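Local coordinates for protein putative rubredoxin reductase (Rhodopseudomonas palustris, PDB 3FG2) that uses FAD to pass electrons from NADH to a ferredoxin, probably the one that serves the CYP199A2 monooxygenase system, at residues K36-Q41 and D55-M60; P175-R180 and I199-G204; S281-E286 and D315-F320; F355-G360 and K385-E390. One frame throughout, in Å; residues are numbered along the deposited sequence.

Contacts 1 and 4 are partly buried, while contacts 2 and 3 lie at the surface. Contact 1 joins two parts of one long loop beside the FAD and is held by a backbone hydrogen bond and a weak side-chain amide bond to one carbonyl. Contact 2 sits at the edge of the second parallel sheet and has no direct hydrogen bond; a water and a tyrosine ring do the work. Contact 3 carries the salt bridge of the set. It and contact 4 reach the same antiparallel sheet, with centres about 18 Å apart. Contact 4 ties that sheet to the C-terminal tail through a buried tyrosine. Contacts 1 and 4 are farthest apart, about 41 Å between centres.

Contact 1. Residues K36-Q41 and D55-M60; sequences KHLPYQ and DPNSLM
L38 lays its CD1 branch beside the end of M60, with CD1 3.6 Å from M60 CE. The two chains run side by side, the same way. Both belong to the long loop after strand 29-32 of the FAD-binding Rossmann-type fold, and a single beta bridge pairs Y40 with M60. N57 crosses L38 at about a right angle, its ND2 3.3 Å from L38 CD1. Q41 grips L59 O twice: its backbone N bonds at 2.8 Å to L59 O, its NE2 weakly at 3.2 Å. Q41 CG is anti to its own carbonyl carbon (chi1 -52°), which brings CG to 3.2 Å from L59 O. An alanine here would remove CG and NE2, and would probably cost L59 O the weak second bond and open a gap beside it. The Y40 hydroxyl bonds outside 55-60, to E35 and L129 N; E35 and R42, which makes a cation-pi contact with the ring, both bind FAD. At its root, Y40 CB meets L59 CB at 4.1 Å.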
loop_
_atom_site.group_PDB
_atom_site.type_symbol
_atom_site.label_atom_id
_atom_site.label_comp_id
_atom_site.label_asym_id
_atom_site.label_seq_id
_atom_site.Cartn_x
_atom_site.Cartn_y
_atom_site.Cartn_z
ATOM N N LYS A 36 8.113 -6.891 16.245
ATOM C CA LYS A 36 7.985 -6.644 17.679
ATOM C C LYS A 36 6.860 -5.661 17.986
ATOM O O LYS A 36 7.047 -4.696 18.734
ATOM C CB LYS A 36 9.297 -6.094 18.250
ATOM C CG LYS A 36 10.450 -7.088 18.287
ATOM C CD LYS A 36 11.677 -6.467 18.951
ATOM C CE LYS A 36 12.830 -7.455 19.030
ATOM N NZ LYS A 36 12.505 -8.634 19.883
ATOM N N HIS A 37 5.696 -5.897 17.398
ATOM C CA HIS A 37 4.546 -5.037 17.638
ATOM C C HIS A 37 3.270 -5.823 17.467
ATOM O O HIS A 37 3.222 -6.795 16.716
ATOM C CB HIS A 37 4.513 -3.862 16.662
ATOM C CG HIS A 37 5.730 -2.997 16.711
ATOM N ND1 HIS A 37 6.757 -3.112 15.801
ATOM C CD2 HIS A 37 6.090 -2.010 17.565
ATOM C CE1 HIS A 37 7.696 -2.229 16.088
ATOM N NE2 HIS A 37 7.317 -1.548 17.155
ATOM N N LEU A 38 2.236 -5.412 18.184
ATOM C CA LEU A 38 0.953 -6.066 18.044
ATOM C C LEU A 38 0.564 -5.668 16.626
ATOM O O LEU A 38 0.985 -4.610 16.150
ATOM C CB LEU A 38 -0.056 -5.487 19.042
ATOM C CG LEU A 38 0.324 -5.516 20.526
ATOM C CD1 LEU A 38 -0.687 -4.707 21.321
ATOM C CD2 LEU A 38 0.383 -6.957 21.021
ATOM N N PRO A 39 -0.215 -6.509 15.924
ATOM C CA PRO A 39 -0.617 -6.163 14.557
ATOM C C PRO A 39 -1.017 -4.686 14.504
ATOM O O PRO A 39 -1.798 -4.229 15.333
ATOM C CB PRO A 39 -1.784 -7.107 14.310
ATOM C CG PRO A 39 -1.344 -8.336 15.028
ATOM C CD PRO A 39 -0.816 -7.787 16.340
ATOM N N TYR A 40 -0.487 -3.943 13.537
ATOM C CA TYR A 40 -0.778 -2.517 13.453
ATOM C C TYR A 40 -1.144 -1.971 12.075
ATOM O O TYR A 40 -0.970 -2.634 11.052
ATOM C CB TYR A 40 0.414 -1.734 14.010
ATOM C CG TYR A 40 1.690 -1.898 13.211
ATOM C CD1 TYR A 40 2.021 -0.995 12.201
ATOM C CD2 TYR A 40 2.573 -2.948 13.470
ATOM C CE1 TYR A 40 3.198 -1.125 11.471
ATOM C CE2 TYR A 40 3.758 -3.091 12.740
ATOM C CZ TYR A 40 4.061 -2.171 11.744
ATOM O OH TYR A 40 5.227 -2.283 11.020
ATOM N N GLN A 41 -1.645 -0.740 12.072
ATOM C CA GLN A 41 -2.067 -0.051 10.856
ATOM C C GLN A 41 -0.888 0.608 10.136
ATOM O O GLN A 41 -0.018 1.206 10.768
ATOM C CB GLN A 41 -3.092 1.035 11.201
ATOM C CG GLN A 41 -4.280 0.574 12.046
ATOM C CD GLN A 41 -5.016 1.746 12.692
ATOM O OE1 GLN A 41 -5.551 2.619 12.003
ATOM N NE2 GLN A 41 -5.033 1.773 14.022
ATOM N N ASP A 55 3.454 7.378 20.279
ATOM C CA ASP A 55 2.876 6.438 21.231
ATOM C C ASP A 55 3.096 5.018 20.709
ATOM O O ASP A 55 2.534 4.631 19.681
ATOM C CB ASP A 55 1.385 6.703 21.407
ATOM C CG ASP A 55 0.821 6.025 22.637
ATOM O OD1 ASP A 55 0.949 4.787 22.755
ATOM O OD2 ASP A 55 0.253 6.734 23.490
ATOM N N PRO A 56 3.905 4.220 21.429
ATOM C CA PRO A 56 4.267 2.831 21.117
ATOM C C PRO A 56 3.243 2.018 20.332
ATOM O O PRO A 56 3.523 1.569 19.219
ATOM C CB PRO A 56 4.546 2.236 22.494
ATOM C CG PRO A 56 5.205 3.373 23.189
ATOM C CD PRO A 56 4.317 4.553 22.808
ATOM N N ASN A 57 2.062 1.822 20.910
ATOM C CA ASN A 57 1.032 1.044 20.238
ATOM C C ASN A 57 -0.252 1.826 19.991
ATOM O O ASN A 57 -1.346 1.374 20.332
ATOM C CB ASN A 57 0.729 -0.228 21.038
ATOM C CG ASN A 57 1.869 -1.242 20.990
ATOM O OD1 ASN A 57 2.988 -0.960 21.426
ATOM N ND2 ASN A 57 1.586 -2.430 20.456
ATOM N N SER A 58 -0.113 3.001 19.391
ATOM C CA SER A 58 -1.267 3.833 19.083
ATOM C C SER A 58 -1.814 3.465 17.705
ATOM O O SER A 58 -2.860 3.965 17.283
ATOM C CB SER A 58 -0.869 5.312 19.120
ATOM O OG SER A 58 0.336 5.537 18.408
ATOM N N LEU A 59 -1.105 2.573 17.018
ATOM C CA LEU A 59 -1.496 2.122 15.685
ATOM C C LEU A 59 -2.002 0.676 15.668
ATOM O O LEU A 59 -2.384 0.160 14.618
ATOM C CB LEU A 59 -0.312 2.251 14.724
ATOM C CG LEU A 59 0.368 3.618 14.613
ATOM C CD1 LEU A 59 1.505 3.530 13.603
ATOM C CD2 LEU A 59 -0.644 4.677 14.199
ATOM N N MET A 60 -1.996 0.024 16.827
ATOM C CA MET A 60 -2.461 -1.356 16.941
ATOM C C MET A 60 -3.894 -1.522 16.420
ATOM O O MET A 60 -4.741 -0.650 16.626
ATOM C CB MET A 60 -2.409 -1.804 18.406
ATOM C CG MET A 60 -3.191 -0.890 19.355
ATOM S SD MET A 60 -3.534 -1.602 20.995
ATOM C CE MET A 60 -1.997 -1.371 21.823
#

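Contact 2. Residues P175-R180 and I199-G204; sequences PRVMAR and IRMHYG
Y203 OH and V177 N share one water, 2.9 Å from Y203 OH and 2.9 Å from V177 N. The amide of V177 donates to it. This bridge lies at the edge of the second parallel sheet, in a Rossmann-type domain of the pyridine nucleotide-disulphide oxidoreductase family. Strand 200-202 is the outermost strand there, and 175-180 is part of the loop that follows its neighbour, strand 167-171. No direct hydrogen bond joins the two segments. The ring of Y203 makes most of the contact instead. P175 O sits over one face, 3.4 Å above the plane and offset toward the rim. V177 CG1 comes in at the ring edge, in plane, and lies 3.3 Å from Y203 OH. Y203 CG is anti to the carbonyl carbon (chi1 -58°), which brings CG to 3.5 Å from P175 O. R176 CA approaches CE2 of the same ring at 3.5 Å. R176 CB points away from 199-204, and the guanidinium is held by S187 OG and V182 O. R176 to A179 form a type II beta turn, which carries M178 off to pack on helices 152-163 and 184-196. M201 bends at chi2 and chi3. It also packs on V170, L155 and H194, and its methyl CE meets V177 CG1 at 3.9 Å.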
loop_
_atom_site.group_PDB
_atom_site.type_symbol
_atom_site.label_atom_id
_atom_site.label_comp_id
_atom_site.label_asym_id
_atom_site.label_seq_id
_atom_site.Cartn_x
_atom_site.Cartn_y
_atom_site.Cartn_z
ATOM N N PRO A 175 8.322 12.114 -15.591
ATOM C CA PRO A 175 8.076 13.540 -15.821
ATOM C C PRO A 175 7.050 14.180 -14.873
ATOM O O PRO A 175 6.889 15.404 -14.874
ATOM C CB PRO A 175 7.623 13.573 -17.275
ATOM C CG PRO A 175 6.903 12.263 -17.412
ATOM C CD PRO A 175 7.837 11.308 -16.726
ATOM N N ARG A 176 6.368 13.360 -14.072
ATOM C CA ARG A 176 5.370 13.852 -13.119
ATOM C C ARG A 176 5.246 12.907 -11.921
ATOM O O ARG A 176 5.658 11.747 -11.984
ATOM C CB ARG A 176 4.002 14.010 -13.799
ATOM C CG ARG A 176 3.349 12.697 -14.223
ATOM C CD ARG A 176 2.124 12.932 -15.098
ATOM N NE ARG A 176 1.645 11.682 -15.679
ATOM C CZ ARG A 176 0.882 10.802 -15.039
ATOM N NH1 ARG A 176 0.501 11.036 -13.792
ATOM N NH2 ARG A 176 0.510 9.680 -15.641
ATOM N N VAL A 177 4.680 13.409 -10.830
ATOM C CA VAL A 177 4.528 12.617 -9.618
ATOM C C VAL A 177 3.426 11.563 -9.693
ATOM O O VAL A 177 2.475 11.702 -10.449
ATOM C CB VAL A 177 4.248 13.529 -8.397
ATOM C CG1 VAL A 177 5.397 14.508 -8.214
ATOM C CG2 VAL A 177 2.942 14.281 -8.587
ATOM N N MET A 178 3.574 10.507 -8.898
ATOM C CA MET A 178 2.599 9.430 -8.848
ATOM C C MET A 178 2.272 8.858 -10.229
ATOM O O MET A 178 1.175 8.348 -10.450
ATOM C CB MET A 178 1.320 9.940 -8.179
ATOM C CG MET A 178 1.520 10.446 -6.745
ATOM S SD MET A 178 -0.004 11.043 -5.985
ATOM C CE MET A 178 0.027 12.754 -6.431
ATOM N N ALA A 179 3.230 8.929 -11.150
ATOM C CA ALA A 179 3.038 8.460 -12.523
ATOM C C ALA A 179 2.531 7.026 -12.654
ATOM O O ALA A 179 1.874 6.672 -13.641
ATOM C CB ALA A 179 4.338 8.621 -13.309
ATOM N N ARG A 180 2.842 6.207 -11.660
ATOM C CA ARG A 180 2.431 4.809 -11.647
ATOM C C ARG A 180 0.979 4.618 -11.206
ATOM O O ARG A 180 0.387 3.568 -11.468
ATOM C CB ARG A 180 3.351 4.025 -10.701
ATOM C CG ARG A 180 3.004 2.556 -10.484
ATOM C CD ARG A 180 3.271 1.713 -11.733
ATOM N NE ARG A 180 2.043 1.405 -12.460
ATOM C CZ ARG A 180 1.266 0.354 -12.220
ATOM N NH1 ARG A 180 1.583 -0.516 -11.269
ATOM N NH2 ARG A 180 0.159 0.179 -12.923
ATOM N N ILE A 199 8.391 23.011 -1.521
ATOM C CA ILE A 199 9.068 21.755 -1.812
ATOM C C ILE A 199 9.565 21.841 -3.254
ATOM O O ILE A 199 8.801 22.176 -4.159
ATOM C CB ILE A 199 8.102 20.574 -1.647
ATOM C CG1 ILE A 199 7.699 20.458 -0.170
ATOM C CG2 ILE A 199 8.733 19.302 -2.185
ATOM C CD1 ILE A 199 6.566 19.482 0.115
ATOM N N ARG A 200 10.847 21.561 -3.465
ATOM C CA ARG A 200 11.420 21.638 -4.804
ATOM C C ARG A 200 11.311 20.281 -5.494
ATOM O O ARG A 200 11.923 19.304 -5.052
ATOM C CB ARG A 200 12.900 22.043 -4.738
ATOM C CG ARG A 200 13.284 22.984 -3.592
ATOM C CD ARG A 200 13.051 24.433 -3.931
ATOM N NE ARG A 200 13.885 24.855 -5.051
ATOM C CZ ARG A 200 13.896 26.086 -5.554
ATOM N NH1 ARG A 200 13.119 27.029 -5.034
ATOM N NH2 ARG A 200 14.676 26.372 -6.589
ATOM N N MET A 201 10.536 20.227 -6.575
ATOM C CA MET A 201 10.352 18.997 -7.336
ATOM C C MET A 201 11.381 18.868 -8.461
ATOM O O MET A 201 11.684 19.843 -9.147
ATOM C CB MET A 201 8.943 18.961 -7.933
ATOM C CG MET A 201 8.107 17.805 -7.426
ATOM S SD MET A 201 7.857 17.866 -5.627
ATOM C CE MET A 201 6.187 17.217 -5.508
ATOM N N HIS A 202 11.912 17.662 -8.646
ATOM C CA HIS A 202 12.894 17.397 -9.696
ATOM C C HIS A 202 12.444 16.186 -10.511
ATOM O O HIS A 202 12.344 15.075 -9.982
ATOM C CB HIS A 202 14.252 17.107 -9.071
ATOM C CG HIS A 202 14.752 18.207 -8.190
ATOM N ND1 HIS A 202 15.428 19.304 -8.679
ATOM C CD2 HIS A 202 14.662 18.385 -6.850
ATOM C CE1 HIS A 202 15.739 20.108 -7.677
ATOM N NE2 HIS A 202 15.286 19.573 -6.557
ATOM N N TYR A 203 12.179 16.398 -11.795
ATOM C CA TYR A 203 11.725 15.315 -12.659
ATOM C C TYR A 203 12.766 14.839 -13.664
ATOM O O TYR A 203 13.744 15.531 -13.935
ATOM C CB TYR A 203 10.464 15.742 -13.416
ATOM C CG TYR A 203 9.333 16.148 -12.511
ATOM C CD1 TYR A 203 9.016 17.492 -12.314
ATOM C CD2 TYR A 203 8.591 15.186 -11.826
ATOM C CE1 TYR A 203 7.982 17.869 -11.451
ATOM C CE2 TYR A 203 7.569 15.548 -10.969
ATOM C CZ TYR A 203 7.265 16.887 -10.784
ATOM O OH TYR A 203 6.240 17.230 -9.938
ATOM N N GLY A 204 12.535 13.648 -14.210
ATOM C CA GLY A 204 13.425 13.085 -15.206
ATOM C C GLY A 204 14.811 12.703 -14.736
ATOM O O GLY A 204 15.725 12.593 -15.555
HETATM O O HOH W 1 3.794 16.146 -11.123
#

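Contact 3. Residues S281-E286 and D315-F320; sequences SVRFGE and DGYPWF
The guanidinium of R283 has Y317 CD1 over one face and D315 OD2 at its edge. The guanidinium and Y317 ring planes are 69° apart. R283 CG lies over the centre of one face of its neighbour F284, and P318 CD meets the F284 ring edge in plane. P318 CD also lies over one face of the Y317 ring, offset toward the rim. In the R283-D315 salt bridge, R283 NE reaches the syn lone pair of D315 OD2 at 2.7 Å, and R283 NH2 makes a weak bond of 2.8 Å to D315 OD1. The bend at chi3 (-69°) turns NE toward the acid. A water donates to D315 O and accepts weakly from R283 NH2, which also bonds weakly to P382 O. F284 and P318 meet tip to tip, with F284 CE1 4.0 Å from P318 CD. The loop 281-286, a G1 bulge hairpin between strands 277-281 and 286-288, abuts the lead-in to outermost strand 319-324 of the antiparallel sheet, and P318 touches Q294 of helix 293-306.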
loop_
_atom_site.group_PDB
_atom_site.type_symbol
_atom_site.label_atom_id
_atom_site.label_comp_id
_atom_site.label_asym_id
_atom_site.label_seq_id
_atom_site.Cartn_x
_atom_site.Cartn_y
_atom_site.Cartn_z
ATOM N N SER A 281 -8.195 -11.908 -11.711
ATOM C CA SER A 281 -9.374 -11.050 -11.549
ATOM C C SER A 281 -10.480 -11.278 -12.589
ATOM O O SER A 281 -10.341 -10.882 -13.752
ATOM C CB SER A 281 -8.950 -9.576 -11.590
ATOM O OG SER A 281 -10.078 -8.712 -11.600
ATOM N N VAL A 282 -11.578 -11.903 -12.168
ATOM C CA VAL A 282 -12.694 -12.156 -13.080
ATOM C C VAL A 282 -13.208 -10.850 -13.663
ATOM O O VAL A 282 -13.414 -10.737 -14.874
ATOM C CB VAL A 282 -13.899 -12.851 -12.379
ATOM C CG1 VAL A 282 -13.620 -14.323 -12.190
ATOM C CG2 VAL A 282 -14.184 -12.175 -11.039
ATOM N N ARG A 283 -13.417 -9.866 -12.796
ATOM C CA ARG A 283 -13.923 -8.579 -13.237
ATOM C C ARG A 283 -13.051 -7.912 -14.306
ATOM O O ARG A 283 -13.558 -7.490 -15.348
ATOM C CB ARG A 283 -14.078 -7.641 -12.041
ATOM C CG ARG A 283 -14.556 -6.245 -12.403
ATOM C CD ARG A 283 -14.670 -5.387 -11.161
ATOM N NE ARG A 283 -15.760 -5.827 -10.297
ATOM C CZ ARG A 283 -17.049 -5.673 -10.588
ATOM N NH1 ARG A 283 -17.407 -5.086 -11.726
ATOM N NH2 ARG A 283 -17.979 -6.099 -9.741
ATOM N N PHE A 284 -11.745 -7.827 -14.064
ATOM C CA PHE A 284 -10.863 -7.171 -15.022
ATOM C C PHE A 284 -10.221 -8.076 -16.054
ATOM O O PHE A 284 -9.495 -7.607 -16.926
ATOM C CB PHE A 284 -9.793 -6.380 -14.274
ATOM C CG PHE A 284 -10.365 -5.366 -13.333
ATOM C CD1 PHE A 284 -10.309 -5.563 -11.959
ATOM C CD2 PHE A 284 -11.028 -4.243 -13.825
ATOM C CE1 PHE A 284 -10.907 -4.660 -11.086
ATOM C CE2 PHE A 284 -11.630 -3.334 -12.959
ATOM C CZ PHE A 284 -11.571 -3.544 -11.586
ATOM N N GLY A 285 -10.492 -9.373 -15.952
ATOM C CA GLY A 285 -9.943 -10.321 -16.905
ATOM C C GLY A 285 -8.430 -10.320 -17.048
ATOM O O GLY A 285 -7.903 -10.338 -18.157
ATOM N N GLU A 286 -7.732 -10.292 -15.921
ATOM C CA GLU A 286 -6.278 -10.309 -15.914
ATOM C C GLU A 286 -5.766 -10.582 -14.508
ATOM O O GLU A 286 -6.505 -10.451 -13.533
ATOM C CB GLU A 286 -5.706 -8.986 -16.451
ATOM C CG GLU A 286 -6.409 -7.731 -15.968
ATOM C CD GLU A 286 -5.828 -6.461 -16.582
ATOM O OE1 GLU A 286 -5.462 -6.489 -17.781
ATOM O OE2 GLU A 286 -5.752 -5.429 -15.875
ATOM N N ASP A 315 -13.751 -10.519 -5.744
ATOM C CA ASP A 315 -14.203 -9.370 -6.528
ATOM C C ASP A 315 -14.254 -8.074 -5.718
ATOM O O ASP A 315 -15.124 -7.226 -5.946
ATOM C CB ASP A 315 -15.583 -9.643 -7.143
ATOM C CG ASP A 315 -15.962 -8.619 -8.225
ATOM O OD1 ASP A 315 -17.152 -8.558 -8.593
ATOM O OD2 ASP A 315 -15.080 -7.877 -8.716
ATOM N N GLY A 316 -13.332 -7.918 -4.773
ATOM C CA GLY A 316 -13.315 -6.703 -3.984
ATOM C C GLY A 316 -13.028 -5.550 -4.926
ATOM O O GLY A 316 -11.965 -5.518 -5.544
ATOM N N TYR A 317 -13.958 -4.609 -5.066
ATOM C CA TYR A 317 -13.713 -3.495 -5.970
ATOM C C TYR A 317 -12.622 -2.584 -5.415
ATOM O O TYR A 317 -12.726 -2.079 -4.294
ATOM C CB TYR A 317 -14.968 -2.672 -6.223
ATOM C CG TYR A 317 -14.854 -1.944 -7.534
ATOM C CD1 TYR A 317 -15.184 -2.582 -8.733
ATOM C CD2 TYR A 317 -14.321 -0.659 -7.597
ATOM C CE1 TYR A 317 -14.979 -1.956 -9.967
ATOM C CE2 TYR A 317 -14.110 -0.026 -8.824
ATOM C CZ TYR A 317 -14.444 -0.680 -10.004
ATOM O OH TYR A 317 -14.266 -0.057 -11.215
ATOM N N PRO A 318 -11.575 -2.339 -6.217
ATOM C CA PRO A 318 -10.430 -1.505 -5.853
ATOM C C PRO A 318 -10.643 -0.004 -5.665
ATOM O O PRO A 318 -11.250 0.678 -6.499
ATOM C CB PRO A 318 -9.434 -1.804 -6.968
ATOM C CG PRO A 318 -10.323 -1.936 -8.151
ATOM C CD PRO A 318 -11.461 -2.792 -7.617
ATOM N N TRP A 319 -10.132 0.497 -4.548
ATOM C CA TRP A 319 -10.173 1.915 -4.233
ATOM C C TRP A 319 -8.995 2.222 -3.313
ATOM O O TRP A 319 -8.584 1.385 -2.507
ATOM C CB TRP A 319 -11.507 2.334 -3.592
ATOM C CG TRP A 319 -11.990 1.510 -2.446
ATOM C CD1 TRP A 319 -12.787 0.404 -2.510
ATOM C CD2 TRP A 319 -11.752 1.755 -1.055
ATOM N NE1 TRP A 319 -13.069 -0.054 -1.242
ATOM C CE2 TRP A 319 -12.443 0.755 -0.331
ATOM C CE3 TRP A 319 -11.023 2.722 -0.350
ATOM C CZ2 TRP A 319 -12.426 0.695 1.065
ATOM C CZ3 TRP A 319 -11.007 2.665 1.034
ATOM C CH2 TRP A 319 -11.705 1.654 1.728
ATOM N N PHE A 320 -8.443 3.420 -3.456
ATOM C CA PHE A 320 -7.288 3.826 -2.672
ATOM C C PHE A 320 -7.459 5.260 -2.193
ATOM O O PHE A 320 -8.413 5.948 -2.584
ATOM C CB PHE A 320 -6.028 3.760 -3.542
ATOM C CG PHE A 320 -6.014 2.617 -4.531
ATOM C CD1 PHE A 320 -5.187 1.513 -4.331
ATOM C CD2 PHE A 320 -6.809 2.659 -5.681
ATOM C CE1 PHE A 320 -5.146 0.468 -5.258
ATOM C CE2 PHE A 320 -6.781 1.617 -6.620
ATOM C CZ PHE A 320 -5.945 0.521 -6.405
HETATM O O HOH W 2 -17.330 -5.721 -6.638
#

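Contact 4. Residues F355-G360 and K385-E390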
loop_
_atom_site.group_PDB
_atom_site.type_symbol
_atom_site.label_atom_id
_atom_site.label_comp_id
_atom_site.label_asym_id
_atom_site.label_seq_id
_atom_site.Cartn_x
_atom_site.Cartn_y
_atom_site.Cartn_z
ATOM N N PHE A 355 -12.710 12.401 -13.813
ATOM C CA PHE A 355 -13.456 11.228 -14.236
ATOM C C PHE A 355 -12.679 10.635 -15.396
ATOM O O PHE A 355 -12.568 11.232 -16.464
ATOM C CB PHE A 355 -14.882 11.611 -14.657
ATOM C CG PHE A 355 -15.814 11.829 -13.501
ATOM C CD1 PHE A 355 -15.493 12.732 -12.491
ATOM C CD2 PHE A 355 -17.013 11.131 -13.420
ATOM C CE1 PHE A 355 -16.351 12.936 -11.418
ATOM C CE2 PHE A 355 -17.884 11.326 -12.348
ATOM C CZ PHE A 355 -17.549 12.233 -11.344
ATOM N N CYS A 356 -12.124 9.453 -15.176
ATOM C CA CYS A 356 -11.324 8.810 -16.199
ATOM C C CYS A 356 -12.118 7.798 -16.993
ATOM O O CYS A 356 -12.804 6.938 -16.424
ATOM C CB CYS A 356 -10.126 8.132 -15.547
ATOM S SG CYS A 356 -9.293 9.212 -14.386
ATOM N N TYR A 357 -12.004 7.902 -18.313
ATOM C CA TYR A 357 -12.693 7.005 -19.228
ATOM C C TYR A 357 -11.752 6.249 -20.154
ATOM O O TYR A 357 -10.603 6.651 -20.378
ATOM C CB TYR A 357 -13.663 7.782 -20.109
ATOM C CG TYR A 357 -14.782 8.459 -19.375
ATOM C CD1 TYR A 357 -14.548 9.593 -18.598
ATOM C CD2 TYR A 357 -16.088 7.979 -19.471
ATOM C CE1 TYR A 357 -15.583 10.233 -17.936
ATOM C CE2 TYR A 357 -17.132 8.611 -18.810
ATOM C CZ TYR A 357 -16.875 9.739 -18.046
ATOM O OH TYR A 357 -17.912 10.377 -17.408
ATOM N N LYS A 358 -12.268 5.154 -20.699
ATOM C CA LYS A 358 -11.548 4.334 -21.664
ATOM C C LYS A 358 -12.619 3.764 -22.588
ATOM O O LYS A 358 -13.524 3.062 -22.140
ATOM C CB LYS A 358 -10.789 3.202 -20.979
ATOM C CG LYS A 358 -10.002 2.352 -21.966
ATOM C CD LYS A 358 -9.125 1.318 -21.273
ATOM C CE LYS A 358 -9.950 0.279 -20.550
ATOM N NZ LYS A 358 -9.084 -0.767 -19.933
ATOM N N ALA A 359 -12.532 4.094 -23.871
ATOM C CA ALA A 359 -13.505 3.622 -24.850
ATOM C C ALA A 359 -14.931 4.032 -24.481
ATOM O O ALA A 359 -15.860 3.245 -24.633
ATOM C CB ALA A 359 -13.420 2.105 -24.987
ATOM N N GLY A 360 -15.092 5.255 -23.983
ATOM C CA GLY A 360 -16.409 5.763 -23.627
ATOM C C GLY A 360 -17.019 5.326 -22.305
ATOM O O GLY A 360 -18.123 5.746 -21.969
ATOM N N LYS A 385 -21.715 0.298 -14.077
ATOM C CA LYS A 385 -22.528 1.329 -14.722
ATOM C C LYS A 385 -21.641 2.515 -15.021
ATOM O O LYS A 385 -20.535 2.616 -14.498
ATOM C CB LYS A 385 -23.685 1.772 -13.824
ATOM C CG LYS A 385 -24.600 0.639 -13.387
ATOM C CD LYS A 385 -26.027 1.118 -13.084
ATOM C CE LYS A 385 -26.075 2.209 -12.017
ATOM N NZ LYS A 385 -27.480 2.586 -11.675
ATOM N N SER A 386 -22.121 3.429 -15.848
ATOM C CA SER A 386 -21.301 4.570 -16.203
ATOM C C SER A 386 -22.089 5.861 -16.292
ATOM O O SER A 386 -23.311 5.871 -16.160
ATOM C CB SER A 386 -20.616 4.299 -17.542
ATOM O OG SER A 386 -19.670 5.300 -17.876
ATOM N N VAL A 387 -21.362 6.951 -16.499
ATOM C CA VAL A 387 -21.946 8.270 -16.663
ATOM C C VAL A 387 -21.143 8.874 -17.793
ATOM O O VAL A 387 -19.933 8.670 -17.862
ATOM C CB VAL A 387 -21.808 9.116 -15.378
ATOM C CG1 VAL A 387 -21.793 10.585 -15.716
ATOM C CG2 VAL A 387 -22.990 8.831 -14.455
ATOM N N THR A 388 -21.796 9.601 -18.689
ATOM C CA THR A 388 -21.078 10.180 -19.817
ATOM C C THR A 388 -20.148 11.299 -19.376
ATOM O O THR A 388 -20.350 11.905 -18.326
ATOM C CB THR A 388 -22.045 10.740 -20.879
ATOM O OG1 THR A 388 -22.568 12.000 -20.437
ATOM C CG2 THR A 388 -23.190 9.754 -21.126
ATOM N N PRO A 389 -19.104 11.577 -20.177
ATOM C CA PRO A 389 -18.119 12.631 -19.899
ATOM C C PRO A 389 -18.831 13.972 -19.808
ATOM O O PRO A 389 -18.435 14.856 -19.050
ATOM C CB PRO A 389 -17.193 12.570 -21.114
ATOM C CG PRO A 389 -17.254 11.126 -21.515
ATOM C CD PRO A 389 -18.729 10.818 -21.385
ATOM N N GLU A 390 -19.889 14.108 -20.600
ATOM C CA GLU A 390 -20.682 15.328 -20.632
ATOM C C GLU A 390 -21.393 15.506 -19.292
ATOM O O GLU A 390 -21.434 16.600 -18.735
ATOM C CB GLU A 390 -21.715 15.257 -21.765
ATOM C CG GLU A 390 -21.134 15.162 -23.187
ATOM C CD GLU A 390 -20.439 13.834 -23.491
ATOM O OE1 GLU A 390 -21.034 12.760 -23.234
ATOM O OE2 GLU A 390 -19.299 13.864 -24.011
HETATM O O HOH W 3 -20.552 6.299 -20.630
#
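The end of strand 351-358 faces the turn leading into helix 389-393, with G360 CA and T388 CA 7.5 Å apart as the nearest backbone pair. Y357 carries the contact. Its OH gives a hydrogen bond of 2.7 Å to V387 O. The donor stands above the carbonyl plane, 48° out of it. V387 O itself lies at the ring edge, in plane. P389 covers one face of the same ring: its CG is 3.7 Å from the ring centroid and 13° off the ring normal, a CH-pi contact. Y357 CG is anti to the carbonyl carbon (chi1 -63°), which starts the side chain toward 385-390. The OH also comes within 3.0 Å of T388 O. T388 is the N-cap of the helix, its OG1 bonded to Q391 N. A phenylalanine in place of Y357 would lack the hydroxyl and would probably leave V387 O without this donor. Beside the ring, a water bridges the segments, 2.8 Å from G360 O and 3.1 Å from S386 OG. S386 OG is also hydrogen-bonded to L362 N of the next strand. The C-terminal reductase domain thus fastens its tail to the antiparallel sheet largely through a buried phenol. The hydroxyl holds the backbone just before the helix, and the ring face holds the first residue of the helix.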